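Local coordinates for periplasmic binding protein (Veillonella parvula, PDB 4LJS), which probably captures a small ligand outside the cytoplasmic membrane and passes it to an ABC-type importer, as periplasmic binding proteins do, at residues 152-157 / 293-298; 242-247 / 274-279; 13-18 / 64-69; 183-188 / 313-318. One frame throughout, in Å; residues are numbered along the deposited sequence.

Contact 1 of 4, residues 152-157 / 293-298; sequences DMEYKY and YSPGIR
Glu-154, on helix 151-164, comes closest to the loop 293-298 at Gly-296, where the two CA atoms are 5.5 Å apart. The side chain of Glu-154 carries most of the contact. Its CB is directed toward the loop, and the chain bends at chi2 (-50°), which brings CD against Pro-295 CD, 3.4 Å away. The two side chains cross at about a right angle. One oxygen, OE1, accepts a hydrogen bond from Gly-296 N at 2.9 Å. This N-H reaches OE1 from above the carboxylate plane, 38° out of it. The other oxygen, OE2, is bonded to Ser-141 OG, which also bonds Ser-294 OG. The site is buried near the centre of the molecule, consistent with a place where the two lobes of a binding protein meet. The loop comes from strand 284-288 of the mixed sheet, and Ile-297 N then bonds Thr-57 OG1 on helix 52-60, which follows strand 47-50 of the parallel sheet. An alanine in place of Glu-154 would probably leave Gly-296 N without its acceptor, take one partner from Ser-141, and open a gap beside Pro-295. Tyr-157 stands one turn further on, its ring also against helix 52-60. Its CD2 is 4.0 Å from Gly-296 CA, and a CB on that glycine would press tightly on Tyr-157 CE2.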
loop_
_atom_site.group_PDB
_atom_site.type_symbol
_atom_site.label_atom_id
_atom_site.label_comp_id
_atom_site.label_asym_id
_atom_site.label_seq_id
_atom_site.Cartn_x
_atom_site.Cartn_y
_atom_site.Cartn_z
ATOM N N ASP A 152 -11.366 0.016 1.388
ATOM C CA ASP A 152 -11.898 0.689 2.567
ATOM C C ASP A 152 -10.888 0.793 3.711
ATOM O O ASP A 152 -10.743 1.858 4.311
ATOM C CB ASP A 152 -13.173 -0.001 3.055
ATOM C CG ASP A 152 -14.394 0.381 2.232
ATOM O OD1 ASP A 152 -14.335 1.411 1.523
ATOM O OD2 ASP A 152 -15.410 -0.346 2.293
HETATM N N MSE A 153 -10.192 -0.300 4.013
HETATM C CA MSE A 153 -9.181 -0.265 5.072
HETATM C C MSE A 153 -8.116 0.785 4.795
HETATM O O MSE A 153 -7.645 1.441 5.719
HETATM C CB MSE A 153 -8.508 -1.621 5.251
HETATM C CG MSE A 153 -9.406 -2.677 5.821
HETATM SE SE MSE A 153 -8.536 -4.408 5.722
HETATM C CE MSE A 153 -10.028 -5.496 6.398
ATOM N N GLU A 154 -7.736 0.936 3.524
ATOM C CA GLU A 154 -6.735 1.938 3.152
ATOM C C GLU A 154 -7.274 3.356 3.324
ATOM O O GLU A 154 -6.558 4.244 3.795
ATOM C CB GLU A 154 -6.235 1.723 1.720
ATOM C CG GLU A 154 -5.576 0.369 1.493
ATOM C CD GLU A 154 -4.509 0.049 2.537
ATOM O OE1 GLU A 154 -3.658 0.924 2.823
ATOM O OE2 GLU A 154 -4.529 -1.078 3.075
ATOM N N TYR A 155 -8.536 3.566 2.946
ATOM C CA TYR A 155 -9.174 4.868 3.137
ATOM C C TYR A 155 -9.183 5.277 4.611
ATOM O O TYR A 155 -8.833 6.406 4.947
ATOM C CB TYR A 155 -10.606 4.864 2.594
ATOM C CG TYR A 155 -10.689 4.724 1.090
ATOM C CD1 TYR A 155 -9.647 5.148 0.281
ATOM C CD2 TYR A 155 -11.814 4.174 0.478
ATOM C CE1 TYR A 155 -9.715 5.026 -1.095
ATOM C CE2 TYR A 155 -11.889 4.044 -0.904
ATOM C CZ TYR A 155 -10.830 4.473 -1.685
ATOM O OH TYR A 155 -10.873 4.358 -3.060
ATOM N N LYS A 156 -9.589 4.355 5.483
ATOM C CA LYS A 156 -9.668 4.643 6.909
ATOM C C LYS A 156 -8.272 4.933 7.448
ATOM O O LYS A 156 -8.090 5.809 8.296
ATOM C CB LYS A 156 -10.288 3.467 7.673
ATOM C CG LYS A 156 -10.039 3.537 9.191
ATOM C CD LYS A 156 -10.763 2.430 9.966
ATOM C CE LYS A 156 -10.376 2.426 11.451
ATOM N NZ LYS A 156 -8.975 1.948 11.695
ATOM N N TYR A 157 -7.295 4.187 6.942
ATOM C CA TYR A 157 -5.903 4.343 7.336
ATOM C C TYR A 157 -5.478 5.780 7.080
ATOM O O TYR A 157 -4.948 6.457 7.960
ATOM C CB TYR A 157 -5.043 3.383 6.519
ATOM C CG TYR A 157 -3.549 3.450 6.769
ATOM C CD1 TYR A 157 -2.973 2.760 7.832
ATOM C CD2 TYR A 157 -2.710 4.168 5.919
ATOM C CE1 TYR A 157 -1.611 2.790 8.051
ATOM C CE2 TYR A 157 -1.337 4.208 6.131
ATOM C CZ TYR A 157 -0.793 3.518 7.204
ATOM O OH TYR A 157 0.568 3.541 7.436
ATOM N N TYR A 293 -0.510 -3.928 -1.682
ATOM C CA TYR A 293 -0.423 -4.635 -0.414
ATOM C C TYR A 293 -0.106 -3.618 0.687
ATOM O O TYR A 293 0.994 -3.070 0.719
ATOM C CB TYR A 293 0.630 -5.743 -0.496
ATOM C CG TYR A 293 0.702 -6.610 0.737
ATOM C CD1 TYR A 293 1.443 -6.212 1.840
ATOM C CD2 TYR A 293 0.020 -7.821 0.805
ATOM C CE1 TYR A 293 1.509 -6.993 2.980
ATOM C CE2 TYR A 293 0.086 -8.617 1.943
ATOM C CZ TYR A 293 0.835 -8.192 3.029
ATOM O OH TYR A 293 0.913 -8.955 4.175
ATOM N N SER A 294 -1.079 -3.370 1.571
ATOM C CA SER A 294 -1.030 -2.268 2.549
ATOM C C SER A 294 -0.388 -0.998 2.004
ATOM O O SER A 294 0.580 -0.521 2.565
ATOM C CB SER A 294 -0.249 -2.682 3.799
ATOM O OG SER A 294 -0.868 -3.756 4.468
ATOM N N PRO A 295 -0.916 -0.452 0.907
ATOM C CA PRO A 295 -0.173 0.603 0.202
ATOM C C PRO A 295 -0.323 1.992 0.802
ATOM O O PRO A 295 0.490 2.864 0.493
ATOM C CB PRO A 295 -0.801 0.588 -1.200
ATOM C CG PRO A 295 -2.213 0.160 -0.946
ATOM C CD PRO A 295 -2.170 -0.804 0.219
ATOM N N GLY A 296 -1.335 2.205 1.637
ATOM C CA GLY A 296 -1.635 3.548 2.097
ATOM C C GLY A 296 -1.888 4.445 0.893
ATOM O O GLY A 296 -2.572 4.051 -0.049
ATOM N N ILE A 297 -1.303 5.637 0.903
ATOM C CA ILE A 297 -1.487 6.600 -0.185
ATOM C C ILE A 297 -1.153 6.051 -1.584
ATOM O O ILE A 297 -1.684 6.542 -2.576
ATOM C CB ILE A 297 -0.707 7.926 0.091
ATOM C CG1 ILE A 297 -1.228 9.066 -0.785
ATOM C CG2 ILE A 297 0.794 7.732 -0.092
ATOM C CD1 ILE A 297 -2.707 9.338 -0.629
ATOM N N ARG A 298 -0.305 5.021 -1.663
ATOM C CA ARG A 298 0.114 4.476 -2.962
ATOM C C ARG A 298 -0.979 3.631 -3.639
ATOM O O ARG A 298 -0.800 3.118 -4.754
ATOM C CB ARG A 298 1.426 3.680 -2.850
ATOM C CG ARG A 298 2.628 4.501 -2.367
ATOM C CD ARG A 298 2.874 5.713 -3.263
ATOM N NE ARG A 298 3.227 5.318 -4.624
ATOM C CZ ARG A 298 4.457 5.006 -5.020
ATOM N NH1 ARG A 298 5.479 5.043 -4.159
ATOM N NH2 ARG A 298 4.668 4.660 -6.283
#

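Contact 2 of 4, residues 242-247 / 274-279; sequences EQNPDV and QGVNAL
Asn-244 reaches across to Val-276 and Asn-277 with its amide. From CB the side chain leaves with CG anti to the backbone N (chi1 -161°), which carries CG toward Asn-277, 3.9 Å from its ND2. At the tip, OD1 accepts a nearly straight hydrogen bond from Asn-277 N, 3.0 Å long with 169° at the hydrogen. This N-H belongs to the first residue of helix 277-280, so an oxygen from a distant segment meets the helix start. OD1 also touches Val-276 CA at 3.4 Å. The other tip atom, ND2, is 3.2 Å from Asn-277 ND2; two donors meet there and make no bond. The two amide planes are 51° apart. Next along, Ala-278 N gives Pro-245 O a weak bond of 3.1 Å. Pro-245 CD packs on Val-276 CG1 at 3.7 Å. Asp-246 lies beside Asn-277, pointing the same way, but its OD2 is bonded to Lys-196 N. The contact sits at one end of a parallel beta-alpha-beta crossover: 242-247 runs from helix 237-243 into strand 247-252, and helix 277-280 leads into the adjacent strand 284-288.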
loop_
_atom_site.group_PDB
_atom_site.type_symbol
_atom_site.label_atom_id
_atom_site.label_comp_id
_atom_site.label_asym_id
_atom_site.label_seq_id
_atom_site.Cartn_x
_atom_site.Cartn_y
_atom_site.Cartn_z
ATOM N N GLU A 242 -7.742 -22.144 -19.161
ATOM C CA GLU A 242 -9.179 -22.359 -19.035
ATOM C C GLU A 242 -9.916 -21.067 -18.680
ATOM O O GLU A 242 -10.911 -20.720 -19.316
ATOM C CB GLU A 242 -9.468 -23.436 -17.989
ATOM C CG GLU A 242 -10.948 -23.684 -17.742
ATOM C CD GLU A 242 -11.197 -24.734 -16.668
ATOM O OE1 GLU A 242 -12.008 -24.468 -15.753
ATOM O OE2 GLU A 242 -10.587 -25.823 -16.737
ATOM N N GLN A 243 -9.421 -20.358 -17.669
ATOM C CA GLN A 243 -10.071 -19.136 -17.204
ATOM C C GLN A 243 -10.008 -18.030 -18.254
ATOM O O GLN A 243 -10.964 -17.270 -18.422
ATOM C CB GLN A 243 -9.468 -18.671 -15.877
ATOM C CG GLN A 243 -9.816 -19.568 -14.698
ATOM C CD GLN A 243 -11.287 -19.508 -14.345
ATOM O OE1 GLN A 243 -11.869 -18.426 -14.245
ATOM N NE2 GLN A 243 -11.903 -20.674 -14.161
ATOM N N ASN A 244 -8.879 -17.951 -18.953
ATOM C CA ASN A 244 -8.733 -17.084 -20.123
ATOM C C ASN A 244 -8.996 -15.593 -19.853
ATOM O O ASN A 244 -9.957 -15.024 -20.365
ATOM C CB ASN A 244 -9.633 -17.595 -21.259
ATOM C CG ASN A 244 -9.221 -17.073 -22.619
ATOM O OD1 ASN A 244 -8.059 -16.735 -22.844
ATOM N ND2 ASN A 244 -10.176 -17.009 -23.539
ATOM N N PRO A 245 -8.130 -14.952 -19.054
ATOM C CA PRO A 245 -8.334 -13.531 -18.753
ATOM C C PRO A 245 -8.125 -12.633 -19.969
ATOM O O PRO A 245 -7.276 -12.922 -20.812
ATOM C CB PRO A 245 -7.255 -13.239 -17.710
ATOM C CG PRO A 245 -6.190 -14.260 -17.973
ATOM C CD PRO A 245 -6.919 -15.491 -18.409
ATOM N N ASP A 246 -8.905 -11.558 -20.041
ATOM C CA ASP A 246 -8.706 -10.491 -21.016
ATOM C C ASP A 246 -7.450 -9.675 -20.738
ATOM O O ASP A 246 -6.865 -9.101 -21.657
ATOM C CB ASP A 246 -9.892 -9.534 -20.984
ATOM C CG ASP A 246 -11.191 -10.216 -21.299
ATOM O OD1 ASP A 246 -11.233 -10.980 -22.288
ATOM O OD2 ASP A 246 -12.167 -9.993 -20.553
ATOM N N VAL A 247 -7.068 -9.601 -19.463
ATOM C CA VAL A 247 -5.925 -8.801 -19.028
ATOM C C VAL A 247 -5.254 -9.445 -17.808
ATOM O O VAL A 247 -5.926 -9.872 -16.866
ATOM C CB VAL A 247 -6.337 -7.334 -18.722
ATOM C CG1 VAL A 247 -7.509 -7.287 -17.745
ATOM C CG2 VAL A 247 -5.164 -6.533 -18.183
ATOM N N GLN A 274 0.214 -18.923 -24.839
ATOM C CA GLN A 274 0.111 -18.163 -26.084
ATOM C C GLN A 274 -1.317 -17.972 -26.594
ATOM O O GLN A 274 -1.619 -16.959 -27.227
ATOM C CB GLN A 274 0.978 -18.786 -27.186
ATOM C CG GLN A 274 2.471 -18.806 -26.884
ATOM C CD GLN A 274 3.066 -17.422 -26.645
ATOM O OE1 GLN A 274 4.083 -17.289 -25.968
ATOM N NE2 GLN A 274 2.445 -16.392 -27.211
ATOM N N GLY A 275 -2.187 -18.940 -26.316
ATOM C CA GLY A 275 -3.573 -18.869 -26.748
ATOM C C GLY A 275 -4.440 -17.921 -25.932
ATOM O O GLY A 275 -5.499 -17.495 -26.384
ATOM N N VAL A 276 -3.989 -17.585 -24.728
ATOM C CA VAL A 276 -4.770 -16.744 -23.830
ATOM C C VAL A 276 -4.967 -15.332 -24.398
ATOM O O VAL A 276 -4.031 -14.728 -24.922
ATOM C CB VAL A 276 -4.119 -16.691 -22.430
ATOM C CG1 VAL A 276 -4.849 -15.723 -21.527
ATOM C CG2 VAL A 276 -4.093 -18.086 -21.812
ATOM N N ASN A 277 -6.193 -14.824 -24.296
ATOM C CA ASN A 277 -6.552 -13.516 -24.842
ATOM C C ASN A 277 -5.624 -12.386 -24.427
ATOM O O ASN A 277 -5.213 -11.579 -25.260
ATOM C CB ASN A 277 -7.989 -13.152 -24.465
ATOM C CG ASN A 277 -9.013 -13.981 -25.207
ATOM O OD1 ASN A 277 -8.712 -14.600 -26.234
ATOM N ND2 ASN A 277 -10.238 -13.992 -24.697
ATOM N N ALA A 278 -5.303 -12.333 -23.137
ATOM C CA ALA A 278 -4.424 -11.295 -22.600
ATOM C C ALA A 278 -3.069 -11.283 -23.307
ATOM O O ALA A 278 -2.499 -10.217 -23.557
ATOM C CB ALA A 278 -4.239 -11.476 -21.097
ATOM N N LEU A 279 -2.562 -12.470 -23.629
ATOM C CA LEU A 279 -1.313 -12.593 -24.378
ATOM C C LEU A 279 -1.466 -12.203 -25.851
ATOM O O LEU A 279 -0.659 -11.440 -26.377
ATOM C CB LEU A 279 -0.734 -14.007 -24.257
ATOM C CG LEU A 279 0.159 -14.248 -23.035
ATOM C CD1 LEU A 279 1.038 -15.459 -23.253
ATOM C CD2 LEU A 279 1.014 -13.037 -22.771
#

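Contact 3 of 4, residues 13-18 / 64-69; sequences STPVHI and GDRIVA
Arg-66 passes Pro-15 and reaches Val-16 and Ile-18 with its guanidinium. Its first torsion (-62°) puts CG beside the backbone N. From CG to NE the chain is extended, which carries NE far enough for the guanidinium to meet Val-16 O. Arg-66 slides past the proline in the opposite direction. Pro-15 CB lies over one face of the guanidinium, off its centre, 3.7 Å from Arg-66 NH1. Further back, Pro-15 CG is 4.1 Å from Arg-66 CG. NH2 donates a 2.7 Å hydrogen bond to Val-16 O, with 148° at the hydrogen. The donor lies in the carbonyl plane. Ile-18 crosses the arginine at about a right angle, and its CD1 is 3.3 Å from Arg-66 NH2. A water accepts from both Ile-18 N (2.8 Å) and Arg-66 NH1 (3.2 Å). NH1 also bonds Pro-44 O, and NE makes a salt bridge with Glu-63. Bonds from all three nitrogens thus fix the rotation of the group. The contact is at the surface, where 13-18 leads into strand 19-29 of the small antiparallel sheet. The 3-10 turn 64-66 comes after helix 52-60 and just before strand 67-71, an outermost strand of the parallel sheet, next to 47-50.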
loop_
_atom_site.group_PDB
_atom_site.type_symbol
_atom_site.label_atom_id
_atom_site.label_comp_id
_atom_site.label_asym_id
_atom_site.label_seq_id
_atom_site.Cartn_x
_atom_site.Cartn_y
_atom_site.Cartn_z
ATOM N N SER A 13 16.167 22.666 13.967
ATOM C CA SER A 13 14.798 22.887 13.499
ATOM C C SER A 13 13.837 21.823 14.043
ATOM O O SER A 13 14.032 20.623 13.837
ATOM C CB SER A 13 14.738 22.940 11.970
ATOM O OG SER A 13 15.098 21.698 11.395
ATOM N N THR A 14 12.797 22.283 14.732
ATOM C CA THR A 14 11.863 21.415 15.441
ATOM C C THR A 14 10.437 21.763 15.028
ATOM O O THR A 14 10.109 22.943 14.902
ATOM C CB THR A 14 12.025 21.599 16.971
ATOM O OG1 THR A 14 13.235 20.966 17.402
ATOM C CG2 THR A 14 10.849 21.009 17.744
ATOM N N PRO A 15 9.589 20.740 14.804
ATOM C CA PRO A 15 8.191 20.957 14.401
ATOM C C PRO A 15 7.423 21.886 15.339
ATOM O O PRO A 15 7.610 21.837 16.556
ATOM C CB PRO A 15 7.587 19.550 14.473
ATOM C CG PRO A 15 8.736 18.640 14.255
ATOM C CD PRO A 15 9.918 19.304 14.892
ATOM N N VAL A 16 6.576 22.730 14.758
ATOM C CA VAL A 16 5.692 23.604 15.519
ATOM C C VAL A 16 4.740 22.774 16.379
ATOM O O VAL A 16 4.244 21.729 15.945
ATOM C CB VAL A 16 4.879 24.507 14.570
ATOM C CG1 VAL A 16 3.767 25.221 15.317
ATOM C CG2 VAL A 16 5.794 25.511 13.877
ATOM N N HIS A 17 4.507 23.221 17.609
ATOM C CA HIS A 17 3.552 22.554 18.485
ATOM C C HIS A 17 2.127 22.840 18.008
ATOM O O HIS A 17 1.717 23.993 17.905
ATOM C CB HIS A 17 3.734 23.018 19.932
ATOM C CG HIS A 17 2.943 22.225 20.927
ATOM N ND1 HIS A 17 3.179 20.888 21.171
ATOM C CD2 HIS A 17 1.920 22.581 21.739
ATOM C CE1 HIS A 17 2.333 20.455 22.090
ATOM N NE2 HIS A 17 1.558 21.463 22.452
ATOM N N ILE A 18 1.377 21.789 17.698
ATOM C CA ILE A 18 -0.011 21.956 17.288
ATOM C C ILE A 18 -0.920 21.138 18.192
ATOM O O ILE A 18 -0.855 19.907 18.214
ATOM C CB ILE A 18 -0.239 21.537 15.831
ATOM C CG1 ILE A 18 0.719 22.281 14.906
ATOM C CG2 ILE A 18 -1.665 21.823 15.427
ATOM C CD1 ILE A 18 0.651 21.810 13.474
ATOM N N GLY A 64 5.889 15.362 6.557
ATOM C CA GLY A 64 7.163 14.672 6.427
ATOM C C GLY A 64 8.225 15.136 7.409
ATOM O O GLY A 64 9.044 14.341 7.860
ATOM N N ASP A 65 8.210 16.423 7.743
ATOM C CA ASP A 65 9.186 16.979 8.678
ATOM C C ASP A 65 9.095 16.359 10.061
ATOM O O ASP A 65 10.053 16.409 10.816
ATOM C CB ASP A 65 9.028 18.493 8.800
ATOM C CG ASP A 65 9.807 19.237 7.754
ATOM O OD1 ASP A 65 10.790 18.662 7.236
ATOM O OD2 ASP A 65 9.447 20.395 7.452
ATOM N N ARG A 66 7.943 15.787 10.397
ATOM C CA ARG A 66 7.754 15.221 11.731
ATOM C C ARG A 66 8.328 13.808 11.854
ATOM O O ARG A 66 8.451 13.271 12.956
ATOM C CB ARG A 66 6.276 15.274 12.142
ATOM C CG ARG A 66 5.754 16.705 12.227
ATOM C CD ARG A 66 4.296 16.800 12.627
ATOM N NE ARG A 66 3.885 18.200 12.742
ATOM C CZ ARG A 66 3.831 18.872 13.888
ATOM N NH1 ARG A 66 4.133 18.268 15.029
ATOM N NH2 ARG A 66 3.456 20.145 13.897
ATOM N N ILE A 67 8.703 13.220 10.722
ATOM C CA ILE A 67 9.280 11.882 10.716
ATOM C C ILE A 67 10.763 11.889 11.113
ATOM O O ILE A 67 11.597 12.504 10.443
ATOM C CB ILE A 67 9.157 11.225 9.333
ATOM C CG1 ILE A 67 7.695 11.143 8.895
ATOM C CG2 ILE A 67 9.811 9.848 9.352
ATOM C CD1 ILE A 67 7.510 10.583 7.489
ATOM N N VAL A 68 11.086 11.197 12.200
ATOM C CA VAL A 68 12.473 11.039 12.616
ATOM C C VAL A 68 13.091 9.829 11.929
ATOM O O VAL A 68 14.219 9.889 11.431
ATOM C CB VAL A 68 12.604 10.907 14.146
ATOM C CG1 VAL A 68 14.046 10.557 14.535
ATOM C CG2 VAL A 68 12.177 12.203 14.817
ATOM N N ALA A 69 12.339 8.733 11.889
ATOM C CA ALA A 69 12.792 7.534 11.198
ATOM C C ALA A 69 11.733 7.027 10.224
ATOM O O ALA A 69 10.553 6.899 10.572
ATOM C CB ALA A 69 13.177 6.451 12.195
HETATM O O HOH W 1 2.752 19.405 17.738
#

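Contact 4 of 4, residues 183-188 / 313-318; sequences AYTVAQ and NLYPEG
Leu-314 packs its two methyls against Tyr-184, Thr-185 and Gln-188 in the last turns of helix 168-188. This long helix runs between the parallel and the mixed sheets, consistent with the single linking helix of this class of binding protein. Leu-314 CD1 is 3.9 Å from Tyr-184 OH and 3.9 Å from Gln-188 CB. Its CD2 is 4.0 Å from Thr-185 CA. An alanine at Leu-314 would remove both methyls and probably leave a gap beside Tyr-184, Thr-185 and Gln-188, weakening the hold of the C-terminal segment on the helix. The polar part is the hydrogen bond between Thr-185 OG1 and Tyr-315 OH, 2.6 Å long, in which either could donate. OG1 lies at the edge of the Tyr-315 ring, in its plane. The same OH also lies in the plane of the Tyr-184 ring, at its edge, 3.4 Å from Tyr-184 CD2. Further out, Thr-185 OG1 bonds Ser-181 O one turn back. The Tyr-315 ring stacks with His-308 of helix 299-310. A phosphate ion, probably from the crystallisation liquor, is about 4 Å from the Tyr-184 side chain. Gln-188 CG lies 3.4 Å above the plane of the Tyr-184 ring, off centre.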
loop_
_atom_site.group_PDB
_atom_site.type_symbol
_atom_site.label_atom_id
_atom_site.label_comp_id
_atom_site.label_asym_id
_atom_site.label_seq_id
_atom_site.Cartn_x
_atom_site.Cartn_y
_atom_site.Cartn_z
ATOM N N ALA A 183 -15.272 5.466 -9.280
ATOM C CA ALA A 183 -16.678 5.610 -9.627
ATOM C C ALA A 183 -16.847 6.111 -11.054
ATOM O O ALA A 183 -17.778 5.717 -11.750
ATOM C CB ALA A 183 -17.380 6.543 -8.659
ATOM N N TYR A 184 -15.945 6.988 -11.477
ATOM C CA TYR A 184 -15.960 7.481 -12.845
ATOM C C TYR A 184 -15.774 6.321 -13.821
ATOM O O TYR A 184 -16.554 6.162 -14.761
ATOM C CB TYR A 184 -14.859 8.522 -13.041
ATOM C CG TYR A 184 -14.586 8.859 -14.485
ATOM C CD1 TYR A 184 -15.383 9.764 -15.169
ATOM C CD2 TYR A 184 -13.521 8.268 -15.165
ATOM C CE1 TYR A 184 -15.128 10.077 -16.491
ATOM C CE2 TYR A 184 -13.261 8.568 -16.481
ATOM C CZ TYR A 184 -14.065 9.472 -17.140
ATOM O OH TYR A 184 -13.800 9.770 -18.450
ATOM N N THR A 185 -14.737 5.519 -13.580
ATOM C CA THR A 185 -14.417 4.360 -14.406
ATOM C C THR A 185 -15.601 3.403 -14.556
ATOM O O THR A 185 -15.979 3.036 -15.673
ATOM C CB THR A 185 -13.196 3.591 -13.834
ATOM O OG1 THR A 185 -12.030 4.414 -13.921
ATOM C CG2 THR A 185 -12.938 2.322 -14.621
ATOM N N VAL A 186 -16.197 3.010 -13.434
ATOM C CA VAL A 186 -17.350 2.117 -13.476
ATOM C C VAL A 186 -18.523 2.732 -14.242
ATOM O O VAL A 186 -19.170 2.053 -15.044
ATOM C CB VAL A 186 -17.811 1.715 -12.066
ATOM C CG1 VAL A 186 -19.029 0.809 -12.140
ATOM C CG2 VAL A 186 -16.675 1.031 -11.309
ATOM N N ALA A 187 -18.788 4.019 -14.016
ATOM C CA ALA A 187 -19.937 4.674 -14.656
ATOM C C ALA A 187 -19.786 4.797 -16.174
ATOM O O ALA A 187 -20.751 4.628 -16.910
ATOM C CB ALA A 187 -20.212 6.045 -14.030
ATOM N N GLN A 188 -18.572 5.081 -16.641
ATOM C CA GLN A 188 -18.342 5.284 -18.072
ATOM C C GLN A 188 -18.376 3.983 -18.879
ATOM O O GLN A 188 -18.475 4.012 -20.101
ATOM C CB GLN A 188 -17.010 6.004 -18.306
ATOM C CG GLN A 188 -16.924 7.379 -17.668
ATOM C CD GLN A 188 -18.010 8.326 -18.159
ATOM O OE1 GLN A 188 -18.286 8.408 -19.357
ATOM N NE2 GLN A 188 -18.638 9.042 -17.228
ATOM N N ASN A 313 -9.977 1.401 -23.702
ATOM C CA ASN A 313 -10.731 2.323 -24.543
ATOM C C ASN A 313 -11.096 3.611 -23.823
ATOM O O ASN A 313 -11.193 4.668 -24.443
ATOM C CB ASN A 313 -11.982 1.654 -25.109
ATOM C CG ASN A 313 -11.658 0.647 -26.188
ATOM O OD1 ASN A 313 -10.709 0.827 -26.954
ATOM N ND2 ASN A 313 -12.438 -0.426 -26.251
ATOM N N LEU A 314 -11.310 3.520 -22.517
ATOM C CA LEU A 314 -11.597 4.701 -21.713
ATOM C C LEU A 314 -10.312 5.486 -21.455
ATOM O O LEU A 314 -10.331 6.712 -21.371
ATOM C CB LEU A 314 -12.241 4.303 -20.386
ATOM C CG LEU A 314 -12.676 5.464 -19.489
ATOM C CD1 LEU A 314 -13.666 6.347 -20.222
ATOM C CD2 LEU A 314 -13.281 4.935 -18.206
ATOM N N TYR A 315 -9.198 4.770 -21.331
ATOM C CA TYR A 315 -7.907 5.400 -21.066
ATOM C C TYR A 315 -6.895 5.124 -22.183
ATOM O O TYR A 315 -5.962 4.335 -21.997
ATOM C CB TYR A 315 -7.367 4.917 -19.721
ATOM C CG TYR A 315 -8.293 5.230 -18.576
ATOM C CD1 TYR A 315 -8.386 6.521 -18.076
ATOM C CD2 TYR A 315 -9.088 4.238 -17.998
ATOM C CE1 TYR A 315 -9.237 6.826 -17.029
ATOM C CE2 TYR A 315 -9.947 4.535 -16.945
ATOM C CZ TYR A 315 -10.015 5.834 -16.467
ATOM O OH TYR A 315 -10.848 6.156 -15.424
ATOM N N PRO A 316 -7.081 5.774 -23.349
ATOM C CA PRO A 316 -6.261 5.513 -24.540
ATOM C C PRO A 316 -4.788 5.860 -24.341
ATOM O O PRO A 316 -3.946 5.344 -25.071
ATOM C CB PRO A 316 -6.880 6.431 -25.606
ATOM C CG PRO A 316 -7.546 7.514 -24.834
ATOM C CD PRO A 316 -8.061 6.850 -23.587
ATOM N N GLU A 317 -4.498 6.706 -23.376
ATOM C CA GLU A 317 -3.166 7.141 -23.057
ATOM C C GLU A 317 -2.225 6.040 -22.597
ATOM O O GLU A 317 -1.052 6.216 -22.569
ATOM C CB GLU A 317 -3.275 8.178 -21.968
ATOM C CG GLU A 317 -2.239 9.264 -22.001
ATOM C CD GLU A 317 -2.795 10.583 -22.483
ATOM O OE1 GLU A 317 -3.226 11.383 -21.630
ATOM O OE2 GLU A 317 -2.784 10.826 -23.706
ATOM N N GLY A 318 -2.761 4.906 -22.215
ATOM C CA GLY A 318 -1.967 3.741 -21.869
ATOM C C GLY A 318 -1.800 3.502 -20.382
ATOM O O GLY A 318 -2.122 4.354 -19.554
#

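From the N terminus, contact 3 closes first. It ties the segment before the small antiparallel sheet to the turn just before strand 67-71 of the parallel sheet. Contact 1 opens next, on helix 151-164, and contact 4 opens on the following helix, 168-188. Contact 2 then opens after helix 237-243 and closes at the start of helix 277-280, beside the mixed sheet, so it is nested inside the loops of both. Contact 1 closes before contact 4, and those two cross. Contact 1 joins helix 151-164 to the loop before helix 299-310; contact 4 joins the segment after that helix to the end of helix 168-188. Contacts 2 and 3 lie on opposite sides of the chain's centre, their centres 50 Å apart.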